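Local coordinates for polycyclic ketone monooxygenase (Myceliophthora thermophila, PDB 5MQ6), which catalyses the FAD- and NADPH-dependent Baeyer-Villiger oxidation of ketones, especially bulky polycyclic ones, to esters or lactones, at residues L84-G89 with G116-T121. Residues are numbered along the deposited sequence; the frame is centred on the assembly and turned at random.
Sequences LGAGYG and GGFGGT. With FAD (flavin-adenine dinucleotide), chain B.
Ala86 and Gly87, in the glycine-rich turn of a GxGxxG Rossmann-type motif, pack backbone to backbone against Phe118-Gly120 of the loop that precedes helix 121-124, and the two segments together hold the pyrophosphate of FAD. One direct hydrogen bond ties them: Gly119 N donates almost straight (174°) to Ala86 O at 2.9 Å, approaching from above the carbonyl plane. The same oxygen lies at the edge of the Phe118 ring, whose CD1 is 4.0 Å from Ala86 CB. Gly87 CA approaches Gly120 N to 3.4 Å; a side chain on Gly120 would clash with Gly87 CA and with FAD O2A, while one on Gly87 would run into FAD O1P. The phosphates are thus met by main-chain amides, Gly89 N binding O1P near the start of helix 88-99 and Thr121 N binding O2A at 2.9 Å. A water that accepts from Tyr88 N bridges both segments to the cofactor. Thr121 OG1 lies 3.0 Å from FAD O2', while CG2, anti to the backbone N, rests 3.6 Å from flavin C8. A glycine in place of Thr121 would probably leave O2' without this hydroxyl partner and open a gap beside the flavin. Behind the turn, Asp113, just beyond strand 109-112, accepts from Ala86 N, Leu84 pairs with Leu220 of strand 218-221, and Phe118 packs on Ala168 of helix 157-170.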
loop_
_atom_site.group_PDB
_atom_site.type_symbol
_atom_site.label_atom_id
_atom_site.label_comp_id
_atom_site.label_asym_id
_atom_site.label_seq_id
_atom_site.Cartn_x
_atom_site.Cartn_y
_atom_site.Cartn_z
ATOM N N LEU A 84 -3.972 0.142 -15.801
ATOM C CA LEU A 84 -3.413 -1.059 -15.198
ATOM C C LEU A 84 -3.804 -1.015 -13.750
ATOM O O LEU A 84 -3.437 -0.088 -13.011
ATOM C CB LEU A 84 -1.894 -1.105 -15.351
ATOM C CG LEU A 84 -1.109 -2.375 -15.050
ATOM C CD1 LEU A 84 0.280 -2.347 -15.665
ATOM C CD2 LEU A 84 -0.855 -2.486 -13.567
ATOM N N GLY A 85 -4.634 -1.981 -13.375
ATOM C CA GLY A 85 -5.196 -2.057 -12.077
ATOM C C GLY A 85 -6.688 -1.749 -12.037
ATOM O O GLY A 85 -7.095 -0.720 -12.529
ATOM N N ALA A 86 -7.433 -2.611 -11.367
ATOM C CA ALA A 86 -8.840 -2.554 -11.234
ATOM C C ALA A 86 -9.233 -2.532 -9.730
ATOM O O ALA A 86 -10.377 -2.840 -9.342
ATOM C CB ALA A 86 -9.425 -3.739 -11.952
ATOM N N GLY A 87 -8.291 -2.095 -8.891
ATOM C CA GLY A 87 -8.623 -1.810 -7.514
ATOM C C GLY A 87 -9.260 -0.423 -7.414
ATOM O O GLY A 87 -9.674 0.155 -8.420
ATOM N N TYR A 88 -9.356 0.107 -6.191
ATOM C CA TYR A 88 -9.935 1.439 -5.961
ATOM C C TYR A 88 -9.222 2.513 -6.773
ATOM O O TYR A 88 -9.846 3.446 -7.259
ATOM C CB TYR A 88 -9.957 1.847 -4.487
ATOM C CG TYR A 88 -10.980 1.133 -3.652
ATOM C CD1 TYR A 88 -12.144 0.583 -4.190
ATOM C CD2 TYR A 88 -10.831 1.045 -2.269
ATOM C CE1 TYR A 88 -13.093 -0.076 -3.355
ATOM C CE2 TYR A 88 -11.775 0.434 -1.486
ATOM C CZ TYR A 88 -12.905 -0.119 -2.015
ATOM O OH TYR A 88 -13.851 -0.669 -1.193
ATOM N N GLY A 89 -7.926 2.395 -6.925
ATOM C CA GLY A 89 -7.214 3.347 -7.746
ATOM C C GLY A 89 -7.583 3.375 -9.205
ATOM O O GLY A 89 -7.856 4.418 -9.755
ATOM N N GLY A 116 -8.697 -11.731 -10.516
ATOM C CA GLY A 116 -9.855 -12.330 -11.231
ATOM C C GLY A 116 -11.107 -11.481 -11.304
ATOM O O GLY A 116 -12.163 -11.864 -11.904
ATOM N N GLY A 117 -11.027 -10.298 -10.720
ATOM C CA GLY A 117 -12.157 -9.412 -10.701
ATOM C C GLY A 117 -11.737 -8.068 -10.096
ATOM O O GLY A 117 -10.574 -7.854 -9.794
ATOM N N PHE A 118 -12.714 -7.187 -9.924
ATOM C CA PHE A 118 -12.467 -5.849 -9.395
ATOM C C PHE A 118 -12.073 -5.884 -7.927
ATOM O O PHE A 118 -12.448 -6.806 -7.190
ATOM C CB PHE A 118 -13.690 -4.949 -9.547
ATOM C CG PHE A 118 -14.050 -4.669 -10.970
ATOM C CD1 PHE A 118 -13.368 -3.671 -11.655
ATOM C CD2 PHE A 118 -15.083 -5.349 -11.617
ATOM C CE1 PHE A 118 -13.654 -3.351 -12.957
ATOM C CE2 PHE A 118 -15.433 -5.003 -12.975
ATOM C CZ PHE A 118 -14.678 -4.010 -13.618
ATOM N N GLY A 119 -11.347 -4.858 -7.507
ATOM C CA GLY A 119 -11.101 -4.680 -6.083
ATOM C C GLY A 119 -9.650 -4.549 -5.646
ATOM O O GLY A 119 -9.413 -4.044 -4.592
ATOM N N GLY A 120 -8.695 -5.019 -6.466
ATOM C CA GLY A 120 -7.298 -5.016 -6.109
ATOM C C GLY A 120 -7.050 -5.709 -4.746
ATOM O O GLY A 120 -7.427 -6.889 -4.537
ATOM N N THR A 121 -6.412 -4.979 -3.848
ATOM C CA THR A 121 -6.288 -5.381 -2.460
ATOM C C THR A 121 -7.487 -6.190 -1.892
ATOM O O THR A 121 -7.271 -7.226 -1.247
ATOM C CB THR A 121 -6.092 -4.121 -1.589
ATOM O OG1 THR A 121 -4.883 -3.434 -1.973
ATOM C CG2 THR A 121 -6.000 -4.482 -0.106
HETATM P PA FAD B . -4.299 -2.251 -5.534
HETATM O O1A FAD B . -3.052 -2.940 -5.088
HETATM O O2A FAD B . -5.560 -2.292 -4.689
HETATM O O5B FAD B . -4.685 -2.821 -6.984
HETATM C C5B FAD B . -3.715 -2.916 -7.973
HETATM C C4B FAD B . -3.985 -4.163 -8.789
HETATM O O4B FAD B . -3.105 -4.108 -9.927
HETATM C C3B FAD B . -3.719 -5.493 -8.091
HETATM O O3B FAD B . -4.767 -6.390 -8.354
HETATM C C2B FAD B . -2.445 -5.981 -8.722
HETATM O O2B FAD B . -2.347 -7.384 -8.735
HETATM C C1B FAD B . -2.559 -5.388 -10.110
HETATM N N9A FAD B . -1.293 -5.312 -10.797
HETATM C C8A FAD B . -0.146 -4.741 -10.330
HETATM N N7A FAD B . 0.802 -4.916 -11.245
HETATM C C5A FAD B . 0.319 -5.604 -12.294
HETATM C C6A FAD B . 0.865 -6.056 -13.585
HETATM N N6A FAD B . 2.109 -5.899 -13.990
HETATM N N1A FAD B . -0.018 -6.637 -14.356
HETATM C C2A FAD B . -1.304 -6.860 -13.994
HETATM N N3A FAD B . -1.890 -6.508 -12.873
HETATM C C4A FAD B . -1.069 -5.881 -11.975
HETATM N N1 FAD B . -4.633 1.438 2.816
HETATM C C2 FAD B . -5.371 2.385 3.483
HETATM O O2 FAD B . -5.269 3.571 3.194
HETATM N N3 FAD B . -6.214 2.029 4.462
HETATM C C4 FAD B . -6.341 0.736 4.802
HETATM O O4 FAD B . -7.133 0.473 5.698
HETATM C C4X FAD B . -5.598 -0.357 4.153
HETATM N N5 FAD B . -5.682 -1.688 4.488
HETATM C C5X FAD B . -4.928 -2.577 3.794
HETATM C C6 FAD B . -4.982 -4.015 4.134
HETATM C C7 FAD B . -4.122 -4.900 3.325
HETATM C C7M FAD B . -4.102 -6.390 3.579
HETATM C C8 FAD B . -3.226 -4.393 2.245
HETATM C C8M FAD B . -2.336 -5.299 1.396
HETATM C C9 FAD B . -3.195 -3.041 1.965
HETATM C C9A FAD B . -4.005 -2.125 2.695
HETATM N N10 FAD B . -3.910 -0.759 2.380
HETATM C C10 FAD B . -4.722 0.133 3.086
HETATM C "C1'" FAD B . -3.080 -0.250 1.265
HETATM C "C2'" FAD B . -3.914 -0.531 -0.054
HETATM O "O2'" FAD B . -3.081 -1.228 -0.991
HETATM C "C3'" FAD B . -4.553 0.743 -0.708
HETATM O "O3'" FAD B . -5.433 1.360 0.235
HETATM C "C4'" FAD B . -5.460 0.530 -1.943
HETATM O "O4'" FAD B . -6.380 -0.648 -1.864
HETATM C "C5'" FAD B . -4.598 0.467 -3.221
HETATM O "O5'" FAD B . -5.497 0.681 -4.354
HETATM P P FAD B . -4.741 0.563 -5.782
HETATM O O1P FAD B . -5.901 0.323 -6.817
HETATM O O2P FAD B . -3.773 1.752 -5.853
HETATM O O3P FAD B . -3.751 -0.747 -5.655
HETATM O O HOH W 1 -8.016 -1.499 -4.038
#